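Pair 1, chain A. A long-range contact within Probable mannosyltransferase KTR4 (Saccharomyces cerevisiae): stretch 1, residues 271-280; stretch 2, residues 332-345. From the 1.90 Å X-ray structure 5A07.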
# COMPACT_ATOMS: atom_id res chain seq x y z
N THR A 271 -13.45 -14.66 0.44
CA THR A 271 -12.84 -15.55 1.42
C THR A 271 -11.43 -15.23 1.86
O THR A 271 -10.80 -16.03 2.51
CB THR A 271 -12.84 -17.05 0.95
OG1 THR A 271 -11.98 -17.23 -0.20
CG2 THR A 271 -14.29 -17.51 0.65
N LEU A 272 -10.93 -14.05 1.60
CA LEU A 272 -9.56 -13.76 2.00
C LEU A 272 -9.36 -13.69 3.55
O LEU A 272 -8.43 -14.25 4.10
CB LEU A 272 -9.07 -12.47 1.31
CG LEU A 272 -7.71 -11.95 1.78
CD1 LEU A 272 -6.59 -12.92 1.52
CD2 LEU A 272 -7.48 -10.62 1.01
N TRP A 273 -10.26 -13.03 4.22
CA TRP A 273 -10.22 -12.95 5.70
C TRP A 273 -10.39 -14.34 6.34
O TRP A 273 -9.64 -14.72 7.21
CB TRP A 273 -11.37 -12.03 6.20
CG TRP A 273 -11.42 -11.92 7.69
CD1 TRP A 273 -12.32 -12.53 8.52
CD2 TRP A 273 -10.46 -11.27 8.54
NE1 TRP A 273 -11.99 -12.28 9.84
CE2 TRP A 273 -10.87 -11.48 9.87
CE3 TRP A 273 -9.32 -10.49 8.30
CZ2 TRP A 273 -10.16 -10.98 10.96
CZ3 TRP A 273 -8.61 -9.98 9.37
CH2 TRP A 273 -9.05 -10.19 10.70
N THR A 274 -11.40 -15.08 5.92
CA THR A 274 -11.66 -16.41 6.57
C THR A 274 -10.48 -17.32 6.36
O THR A 274 -10.03 -17.97 7.28
CB THR A 274 -13.00 -17.04 6.11
OG1 THR A 274 -13.07 -17.05 4.69
CG2 THR A 274 -14.14 -16.14 6.53
N SER A 275 -9.88 -17.28 5.17
CA SER A 275 -8.66 -18.06 4.96
C SER A 275 -7.50 -17.56 5.79
O SER A 275 -6.67 -18.33 6.28
CB SER A 275 -8.23 -18.08 3.48
OG SER A 275 -9.28 -18.52 2.67
N THR A 276 -7.40 -16.24 5.92
CA THR A 276 -6.29 -15.68 6.66
C THR A 276 -6.45 -16.02 8.14
O THR A 276 -5.47 -16.31 8.82
CB THR A 276 -6.27 -14.15 6.47
OG1 THR A 276 -6.00 -13.79 5.10
CG2 THR A 276 -5.23 -13.53 7.37
N MET A 277 -7.70 -16.06 8.64
CA MET A 277 -7.91 -16.52 10.05
C MET A 277 -7.53 -18.00 10.25
O MET A 277 -6.91 -18.34 11.28
CB MET A 277 -9.35 -16.27 10.47
CG MET A 277 -9.65 -14.79 10.67
SD MET A 277 -8.64 -14.00 11.91
CE MET A 277 -7.27 -13.30 10.96
N ASP A 278 -7.82 -18.85 9.27
CA ASP A 278 -7.37 -20.26 9.32
C ASP A 278 -5.87 -20.28 9.38
O ASP A 278 -5.30 -20.96 10.20
CB ASP A 278 -7.84 -21.08 8.10
CG ASP A 278 -9.34 -21.35 8.09
OD1 ASP A 278 -9.96 -21.29 9.16
OD2 ASP A 278 -9.91 -21.57 7.01
N PHE A 279 -5.18 -19.47 8.56
CA PHE A 279 -3.73 -19.49 8.63
C PHE A 279 -3.21 -19.05 10.00
O PHE A 279 -2.27 -19.63 10.53
CB PHE A 279 -3.14 -18.56 7.52
CG PHE A 279 -1.67 -18.37 7.61
CD1 PHE A 279 -0.80 -19.28 7.02
CD2 PHE A 279 -1.15 -17.24 8.17
CE1 PHE A 279 0.58 -19.09 7.11
CE2 PHE A 279 0.22 -17.04 8.25
CZ PHE A 279 1.08 -17.95 7.68
N VAL A 280 -3.82 -18.00 10.54
CA VAL A 280 -3.39 -17.48 11.85
C VAL A 280 -3.63 -18.50 12.99
O VAL A 280 -2.80 -18.61 13.86
CB VAL A 280 -4.11 -16.13 12.15
CG1 VAL A 280 -4.05 -15.79 13.60
CG2 VAL A 280 -3.50 -15.01 11.32
N GLU A 332 9.75 -14.88 7.45
CA GLU A 332 9.03 -16.16 7.43
C GLU A 332 7.55 -15.99 7.48
O GLU A 332 6.82 -16.58 6.70
CB GLU A 332 9.52 -17.07 8.58
CG GLU A 332 8.73 -18.38 8.60
CD GLU A 332 9.04 -19.23 9.84
OE1 GLU A 332 10.14 -19.14 10.39
OE2 GLU A 332 8.13 -19.94 10.31
N PRO A 333 7.03 -15.08 8.34
CA PRO A 333 5.59 -15.00 8.38
C PRO A 333 4.95 -14.55 7.06
O PRO A 333 3.91 -15.09 6.63
CB PRO A 333 5.33 -13.96 9.48
CG PRO A 333 6.57 -13.88 10.26
CD PRO A 333 7.68 -14.25 9.35
N TYR A 334 5.57 -13.57 6.41
CA TYR A 334 5.02 -13.05 5.13
C TYR A 334 5.11 -14.14 4.08
O TYR A 334 4.13 -14.43 3.38
CB TYR A 334 5.78 -11.80 4.64
CG TYR A 334 5.02 -11.13 3.54
CD1 TYR A 334 4.05 -10.19 3.83
CD2 TYR A 334 5.24 -11.45 2.19
CE1 TYR A 334 3.31 -9.57 2.81
CE2 TYR A 334 4.52 -10.85 1.19
CZ TYR A 334 3.53 -9.93 1.48
OH TYR A 334 2.81 -9.32 0.48
N GLU A 335 6.27 -14.75 3.94
CA GLU A 335 6.43 -15.80 2.89
C GLU A 335 5.52 -17.01 3.09
O GLU A 335 4.91 -17.54 2.14
CB GLU A 335 7.87 -16.24 2.85
CG GLU A 335 8.86 -15.12 2.50
CD GLU A 335 8.91 -14.83 1.01
OE1 GLU A 335 7.82 -14.72 0.37
OE2 GLU A 335 10.05 -14.74 0.49
N LYS A 336 5.32 -17.42 4.35
CA LYS A 336 4.41 -18.53 4.64
C LYS A 336 2.99 -18.17 4.36
O LYS A 336 2.17 -18.98 3.82
CB LYS A 336 4.56 -18.93 6.10
CG LYS A 336 5.93 -19.48 6.42
CD LYS A 336 6.05 -20.93 5.95
CE LYS A 336 7.29 -21.55 6.63
NZ LYS A 336 7.77 -22.70 5.85
N TYR A 337 2.65 -16.92 4.70
CA TYR A 337 1.30 -16.49 4.40
C TYR A 337 1.09 -16.50 2.90
O TYR A 337 0.01 -16.88 2.40
CB TYR A 337 1.07 -15.08 5.05
CG TYR A 337 -0.23 -14.43 4.80
CD1 TYR A 337 -1.41 -15.08 5.05
CD2 TYR A 337 -0.29 -13.06 4.43
CE1 TYR A 337 -2.63 -14.43 4.87
CE2 TYR A 337 -1.50 -12.42 4.21
CZ TYR A 337 -2.66 -13.09 4.48
OH TYR A 337 -3.84 -12.46 4.26
N MET A 338 2.08 -15.98 2.16
CA MET A 338 1.92 -15.96 0.68
C MET A 338 1.70 -17.40 0.10
O MET A 338 0.83 -17.63 -0.74
CB MET A 338 3.16 -15.31 -0.00
CG MET A 338 3.36 -13.82 0.26
SD MET A 338 1.87 -12.84 -0.07
CE MET A 338 1.26 -12.66 1.59
N GLN A 339 2.53 -18.32 0.54
CA GLN A 339 2.34 -19.75 0.17
C GLN A 339 0.94 -20.31 0.47
O GLN A 339 0.28 -20.91 -0.42
CB GLN A 339 3.40 -20.63 0.83
CG GLN A 339 3.46 -22.03 0.18
CD GLN A 339 3.24 -22.06 -1.39
OE1 GLN A 339 4.01 -21.46 -2.17
NE2 GLN A 339 2.16 -22.75 -1.85
N TYR A 340 0.43 -19.96 1.63
CA TYR A 340 -0.92 -20.36 2.01
C TYR A 340 -1.95 -19.78 1.07
O TYR A 340 -2.87 -20.49 0.56
CB TYR A 340 -1.20 -19.91 3.47
CG TYR A 340 -2.44 -20.52 4.08
CD1 TYR A 340 -2.39 -21.73 4.78
CD2 TYR A 340 -3.66 -19.89 3.97
CE1 TYR A 340 -3.53 -22.26 5.35
CE2 TYR A 340 -4.81 -20.44 4.51
CZ TYR A 340 -4.73 -21.62 5.21
OH TYR A 340 -5.86 -22.16 5.75
N LEU A 341 -1.81 -18.49 0.77
CA LEU A 341 -2.79 -17.92 -0.16
C LEU A 341 -2.65 -18.53 -1.57
O LEU A 341 -3.63 -18.62 -2.30
CB LEU A 341 -2.63 -16.38 -0.22
CG LEU A 341 -2.83 -15.64 1.12
CD1 LEU A 341 -2.62 -14.12 0.93
CD2 LEU A 341 -4.20 -15.90 1.71
N GLU A 342 -1.42 -18.81 -1.98
CA GLU A 342 -1.16 -19.42 -3.31
C GLU A 342 -1.95 -20.75 -3.40
O GLU A 342 -2.71 -20.93 -4.34
CB GLU A 342 0.34 -19.66 -3.50
CG GLU A 342 0.75 -20.39 -4.79
CD GLU A 342 0.48 -19.61 -6.08
OE1 GLU A 342 -0.09 -18.49 -6.07
OE2 GLU A 342 0.86 -20.10 -7.17
N GLU A 343 -1.88 -21.55 -2.34
CA GLU A 343 -2.60 -22.84 -2.26
C GLU A 343 -4.09 -22.70 -2.31
O GLU A 343 -4.72 -23.46 -2.97
CB GLU A 343 -2.21 -23.62 -1.02
CG GLU A 343 -0.88 -24.33 -1.17
CD GLU A 343 -0.12 -24.61 0.14
OE1 GLU A 343 -0.73 -24.57 1.25
OE2 GLU A 343 1.11 -24.88 0.05
N LYS A 344 -4.66 -21.67 -1.71
CA LYS A 344 -6.09 -21.42 -1.83
C LYS A 344 -6.56 -21.03 -3.18
O LYS A 344 -7.73 -21.20 -3.46
CB LYS A 344 -6.55 -20.25 -0.91
CG LYS A 344 -6.22 -20.38 0.57
CD LYS A 344 -6.77 -21.65 1.22
CE LYS A 344 -8.25 -21.72 1.15
NZ LYS A 344 -8.69 -22.57 2.30
N GLY A 345 -5.71 -20.41 -3.99
CA GLY A 345 -6.07 -20.03 -5.33
C GLY A 345 -6.90 -18.80 -5.45
O GLY A 345 -7.42 -18.49 -6.55

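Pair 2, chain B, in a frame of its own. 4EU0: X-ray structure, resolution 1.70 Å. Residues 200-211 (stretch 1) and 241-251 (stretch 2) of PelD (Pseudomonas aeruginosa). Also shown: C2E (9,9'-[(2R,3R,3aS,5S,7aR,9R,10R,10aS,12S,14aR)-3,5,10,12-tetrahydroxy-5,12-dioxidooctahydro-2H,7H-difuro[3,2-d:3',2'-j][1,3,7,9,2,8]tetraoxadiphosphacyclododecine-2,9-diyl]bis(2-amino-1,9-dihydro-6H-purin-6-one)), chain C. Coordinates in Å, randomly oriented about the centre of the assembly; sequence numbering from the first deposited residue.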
# COMPACT_ATOMS: atom_id res chain seq x y z
N GLU B 200 22.66 -13.57 -12.06
CA GLU B 200 22.22 -14.60 -11.12
C GLU B 200 21.87 -14.05 -9.75
O GLU B 200 20.94 -14.54 -9.10
CB GLU B 200 23.22 -15.76 -11.03
CG GLU B 200 23.25 -16.60 -12.30
CD GLU B 200 21.93 -17.28 -12.58
OE1 GLU B 200 21.35 -17.88 -11.65
OE2 GLU B 200 21.48 -17.23 -13.75
N VAL B 201 22.60 -13.03 -9.31
CA VAL B 201 22.25 -12.35 -8.05
C VAL B 201 20.86 -11.72 -8.19
O VAL B 201 20.00 -11.87 -7.31
CB VAL B 201 23.30 -11.28 -7.67
CG1 VAL B 201 22.82 -10.44 -6.51
CG2 VAL B 201 24.62 -11.96 -7.31
N GLN B 202 20.62 -11.04 -9.31
CA GLN B 202 19.32 -10.41 -9.53
C GLN B 202 18.19 -11.44 -9.53
O GLN B 202 17.14 -11.22 -8.92
CB GLN B 202 19.30 -9.61 -10.83
CG GLN B 202 18.07 -8.70 -10.96
CD GLN B 202 18.07 -7.93 -12.26
OE1 GLN B 202 18.98 -7.13 -12.52
NE2 GLN B 202 17.05 -8.15 -13.08
N ARG B 203 18.42 -12.58 -10.17
CA ARG B 203 17.40 -13.62 -10.22
C ARG B 203 17.08 -14.15 -8.83
O ARG B 203 15.92 -14.44 -8.52
CB ARG B 203 17.82 -14.75 -11.15
CG ARG B 203 17.70 -14.39 -12.60
CD ARG B 203 18.33 -15.44 -13.49
NE ARG B 203 18.12 -15.15 -14.90
CZ ARG B 203 17.04 -15.51 -15.59
NH1 ARG B 203 16.07 -16.20 -15.01
NH2 ARG B 203 16.94 -15.20 -16.88
N LEU B 204 18.11 -14.28 -7.99
CA LEU B 204 17.89 -14.72 -6.61
C LEU B 204 17.09 -13.67 -5.83
O LEU B 204 16.17 -13.99 -5.09
CB LEU B 204 19.22 -15.06 -5.92
CG LEU B 204 19.12 -15.81 -4.59
CD1 LEU B 204 18.64 -17.23 -4.79
CD2 LEU B 204 20.46 -15.80 -3.86
N LEU B 205 17.44 -12.40 -6.01
CA LEU B 205 16.70 -11.31 -5.35
C LEU B 205 15.24 -11.28 -5.83
O LEU B 205 14.32 -11.17 -5.01
CB LEU B 205 17.41 -9.97 -5.59
CG LEU B 205 18.73 -9.77 -4.83
CD1 LEU B 205 19.45 -8.56 -5.41
CD2 LEU B 205 18.49 -9.61 -3.31
N GLU B 206 15.02 -11.43 -7.14
CA GLU B 206 13.66 -11.50 -7.67
C GLU B 206 12.85 -12.63 -7.04
O GLU B 206 11.70 -12.44 -6.68
CB GLU B 206 13.66 -11.65 -9.19
CG GLU B 206 14.21 -10.43 -9.93
CD GLU B 206 14.30 -10.68 -11.43
OE1 GLU B 206 13.38 -11.34 -11.98
OE2 GLU B 206 15.28 -10.24 -12.05
N GLY B 207 13.47 -13.80 -6.89
CA GLY B 207 12.77 -14.97 -6.37
C GLY B 207 12.42 -14.86 -4.89
O GLY B 207 11.56 -15.59 -4.41
N SER B 208 13.09 -13.94 -4.19
CA SER B 208 12.92 -13.77 -2.74
C SER B 208 11.68 -12.96 -2.39
O SER B 208 11.30 -12.88 -1.20
CB SER B 208 14.14 -13.06 -2.15
OG SER B 208 14.12 -11.67 -2.43
N GLN B 209 11.05 -12.35 -3.39
CA GLN B 209 9.92 -11.45 -3.14
C GLN B 209 8.83 -12.16 -2.35
O GLN B 209 8.44 -13.28 -2.67
CB GLN B 209 9.35 -10.92 -4.45
CG GLN B 209 8.34 -9.80 -4.24
CD GLN B 209 7.81 -9.25 -5.54
OE1 GLN B 209 8.57 -8.71 -6.34
NE2 GLN B 209 6.51 -9.37 -5.74
N ARG B 210 8.32 -11.46 -1.33
CA ARG B 210 7.37 -12.00 -0.39
C ARG B 210 6.29 -10.97 -0.09
O ARG B 210 6.58 -9.79 0.05
CB ARG B 210 8.11 -12.40 0.90
CG ARG B 210 7.22 -12.84 2.05
CD ARG B 210 8.03 -13.27 3.29
NE ARG B 210 8.71 -14.56 3.14
CZ ARG B 210 9.41 -15.16 4.11
NH1 ARG B 210 9.53 -14.60 5.30
NH2 ARG B 210 9.99 -16.33 3.88
N GLY B 211 5.05 -11.44 0.01
CA GLY B 211 3.93 -10.60 0.48
C GLY B 211 3.71 -9.33 -0.32
O GLY B 211 3.68 -9.37 -1.56
N GLY B 241 15.37 -8.20 9.60
CA GLY B 241 15.01 -9.61 9.41
C GLY B 241 15.00 -10.05 7.96
O GLY B 241 15.41 -11.18 7.64
N TYR B 242 14.53 -9.18 7.08
CA TYR B 242 14.55 -9.43 5.64
C TYR B 242 15.97 -9.68 5.15
O TYR B 242 16.22 -10.64 4.43
CB TYR B 242 13.92 -8.25 4.90
CG TYR B 242 14.14 -8.20 3.41
CD1 TYR B 242 13.56 -9.14 2.57
CD2 TYR B 242 14.88 -7.17 2.85
CE1 TYR B 242 13.76 -9.07 1.18
CE2 TYR B 242 15.08 -7.07 1.51
CZ TYR B 242 14.50 -8.01 0.66
OH TYR B 242 14.69 -7.92 -0.69
N LEU B 243 16.91 -8.83 5.56
CA LEU B 243 18.29 -9.00 5.10
C LEU B 243 18.90 -10.29 5.65
O LEU B 243 19.66 -10.96 4.94
CB LEU B 243 19.17 -7.79 5.45
CG LEU B 243 20.42 -7.63 4.55
CD1 LEU B 243 20.26 -8.13 3.10
CD2 LEU B 243 20.82 -6.19 4.55
N GLN B 244 18.58 -10.63 6.90
CA GLN B 244 19.08 -11.86 7.51
C GLN B 244 18.58 -13.06 6.70
O GLN B 244 19.33 -14.01 6.48
CB GLN B 244 18.68 -11.96 9.00
CG GLN B 244 19.36 -13.11 9.76
CD GLN B 244 18.96 -13.20 11.22
OE1 GLN B 244 17.80 -12.99 11.58
NE2 GLN B 244 19.93 -13.54 12.07
N ARG B 245 17.32 -12.99 6.25
CA ARG B 245 16.75 -14.08 5.45
C ARG B 245 17.42 -14.14 4.08
O ARG B 245 17.69 -15.24 3.56
CB ARG B 245 15.23 -13.93 5.30
CG ARG B 245 14.58 -15.08 4.52
CD ARG B 245 13.07 -14.96 4.42
NE ARG B 245 12.60 -13.91 3.51
CZ ARG B 245 12.46 -14.04 2.19
NH1 ARG B 245 12.80 -15.18 1.57
NH2 ARG B 245 11.99 -13.03 1.46
N LEU B 246 17.69 -12.97 3.50
CA LEU B 246 18.40 -12.89 2.23
C LEU B 246 19.79 -13.48 2.30
O LEU B 246 20.22 -14.18 1.39
CB LEU B 246 18.51 -11.44 1.76
CG LEU B 246 17.79 -10.98 0.51
CD1 LEU B 246 16.41 -11.62 0.32
CD2 LEU B 246 17.73 -9.46 0.45
N ARG B 247 20.52 -13.18 3.37
CA ARG B 247 21.87 -13.73 3.51
C ARG B 247 21.87 -15.26 3.55
O ARG B 247 22.77 -15.88 2.99
CB ARG B 247 22.59 -13.11 4.71
CG ARG B 247 22.77 -11.60 4.53
CD ARG B 247 23.91 -11.06 5.36
NE ARG B 247 24.07 -9.61 5.22
CZ ARG B 247 24.93 -9.03 4.40
NH1 ARG B 247 25.72 -9.76 3.62
NH2 ARG B 247 25.02 -7.70 4.36
N ILE B 248 20.84 -15.85 4.15
CA ILE B 248 20.73 -17.31 4.25
C ILE B 248 20.49 -17.88 2.85
O ILE B 248 21.10 -18.87 2.46
CB ILE B 248 19.61 -17.74 5.23
CG1 ILE B 248 20.02 -17.42 6.67
CG2 ILE B 248 19.29 -19.25 5.08
CD1 ILE B 248 18.87 -17.49 7.67
N LEU B 249 19.61 -17.21 2.10
CA LEU B 249 19.28 -17.60 0.73
C LEU B 249 20.52 -17.50 -0.18
O LEU B 249 20.80 -18.41 -0.94
CB LEU B 249 18.13 -16.73 0.21
CG LEU B 249 17.62 -16.82 -1.22
CD1 LEU B 249 17.04 -18.18 -1.53
CD2 LEU B 249 16.57 -15.75 -1.41
N PHE B 250 21.24 -16.38 -0.08
CA PHE B 250 22.49 -16.19 -0.83
C PHE B 250 23.54 -17.22 -0.48
O PHE B 250 24.30 -17.66 -1.35
CB PHE B 250 23.07 -14.80 -0.56
CG PHE B 250 22.58 -13.74 -1.50
CD1 PHE B 250 23.39 -13.30 -2.55
CD2 PHE B 250 21.33 -13.16 -1.33
CE1 PHE B 250 22.95 -12.29 -3.41
CE2 PHE B 250 20.87 -12.16 -2.19
CZ PHE B 250 21.69 -11.72 -3.23
N ALA B 251 23.62 -17.59 0.80
CA ALA B 251 24.58 -18.62 1.23
C ALA B 251 24.24 -19.96 0.59
O ALA B 251 25.13 -20.69 0.17
CB ALA B 251 24.62 -18.75 2.75
P1 C2E C . 11.54 -15.29 8.66
O2P C2E C . 12.82 -15.67 9.37
O1P C2E C . 11.36 -15.65 7.21
O5' C2E C . 11.30 -13.72 8.82
C5' C2E C . 11.45 -13.04 10.07
C4' C2E C . 10.92 -11.61 9.98
O4' C2E C . 11.78 -10.82 9.14
C3' C2E C . 9.52 -11.47 9.39
O3' C2E C . 8.46 -11.57 10.34
C2' C2E C . 9.57 -10.08 8.81
O2' C2E C . 9.40 -9.14 9.87
C1' C2E C . 10.99 -9.97 8.31
N9 C2E C . 11.09 -10.43 6.89
C8 C2E C . 11.70 -11.54 6.46
N7 C2E C . 11.61 -11.66 5.10
C5 C2E C . 10.93 -10.58 4.68
C6 C2E C . 10.47 -10.06 3.38
O6 C2E C . 10.75 -10.75 2.25
N1 C2E C . 9.78 -8.90 3.35
C2 C2E C . 9.47 -8.20 4.47
N2 C2E C . 8.76 -7.06 4.34
N3 C2E C . 9.86 -8.62 5.71
C4 C2E C . 10.58 -9.77 5.86
P11 C2E C . 7.01 -12.07 9.85
O21 C2E C . 6.03 -11.96 11.02
O11 C2E C . 6.61 -11.46 8.53
O5A C2E C . 7.26 -13.64 9.63
C5A C2E C . 7.73 -14.46 10.70
C4A C2E C . 8.00 -15.85 10.16
O4A C2E C . 6.83 -16.38 9.53
C3A C2E C . 9.04 -15.84 9.05
O3A C2E C . 10.36 -15.92 9.55
C2A C2E C . 8.69 -17.04 8.22
O2A C2E C . 9.20 -18.24 8.83
C1A C2E C . 7.18 -17.03 8.30
N91 C2E C . 6.61 -16.30 7.13
C81 C2E C . 6.07 -15.07 7.13
N71 C2E C . 5.64 -14.73 5.89
C51 C2E C . 5.92 -15.76 5.07
C61 C2E C . 5.73 -16.08 3.63
O61 C2E C . 5.15 -15.19 2.78
N11 C2E C . 6.17 -17.28 3.18
C21 C2E C . 6.76 -18.18 4.00
N21 C2E C . 7.17 -19.37 3.48
N31 C2E C . 6.95 -17.96 5.33
C41 C2E C . 6.56 -16.79 5.90
O HOH W 1 12.71 -9.48 -1.99

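What backbone arrangement do the two pairs share? In each, two helices cross at a steep angle, their N-to-C directions 128° apart in pair 1 and 130° in pair 2, with axes approaching to 10.5 and 10.8 Å. Fourteen central residues superpose with an RMSD of 0.5 Å. The register agrees as well: the CA atoms of A:Ser275 and A:Leu341 pair across the contact, 7.8 Å apart, as do those of A:Phe279 and A:Tyr337 at 7.2 Å; in pair 2 the CA atoms of the matching B:Leu204 and B:Phe250, and of B:Ser208 and B:Leu246, are 7.5 Å apart in each case. Axes this far apart leave space that side chains must fill, and the buried areas are similar, 470 and 525 Å².

Where do the aromatic rings sit in each contact? Pair 1 sets A:Phe279 of the first stretch among aromatic side chains of the second, A:Tyr337 and A:Tyr340. A:Phe279 points toward the second helix, and A:Tyr337 CA lies over one face of its ring, 4.0 Å from the centroid. The edge of A:Phe279 also turns toward the face of A:Tyr340, an offset edge-to-face pair, while A:Phe279 CB sits 3.8 Å from the centroid of the A:Tyr340 ring. In pair 2, B:Ser208, B:Leu246 and B:Leu249 take those three places, and B:Ser208 CB meets B:Leu249 CD2 at 3.7 Å. The ring that packs against the first stretch's aliphatic side chains is B:Phe250, in the place of A:Leu341.

How is that other end of the contact packed? In pair 2 it is wholly apolar. B:Leu204 CD2 lies over a face of the B:Phe250 ring, 3.8 Å from its centroid, and the ring edge meets B:Val201 CG1, 3.6 Å from B:Phe250 CE1, and B:Leu205 CD2, 3.7 Å from B:Phe250 CE2. In pair 1 the corresponding residues are A:Ser275, A:Leu272 and A:Thr276. A:Leu272 CD1 packs against A:Leu341 CD2 at 3.8 Å. A:Ser275 meets the second helix with its backbone, O lying 3.3 Å from A:Tyr340 CE2, and with its side chain, OG lying 3.7 Å from A:Lys344 CE.

Which polar bonds tie the helices together? At the matched positions A:Thr276 and B:Leu205, and A:Tyr337 and B:Leu246, the answers differ in kind. A:Tyr337 OH donates to A:Thr276 OG1 at 2.7 Å, and A:Thr276 OG1 in turn donates to A:Leu272 O at 2.7 Å, linking the cross-helix bond to the backbone of the first helix. In pair 2 the two leucines simply touch, B:Leu205 CD2 to B:Leu246 CD2 at 3.8 Å, and the direct bond lies elsewhere: B:Arg245 NH2 donates to B:Ser208 O at 2.8 Å.

What does the bound ligand add to pair 2? B:Arg245, in the place of A:Lys336, also donates from NE to C2E N7 at 2.9 Å and from NH2 to C2E O6 at 2.7 Å. The guanidinium of B:Arg210 stacks on that of B:Arg245, centres 3.8 Å apart, despite their like charge; B:Arg210 NH1 donates to C2E O1P at 2.8 Å, bringing a negative phosphate close to the paired charges.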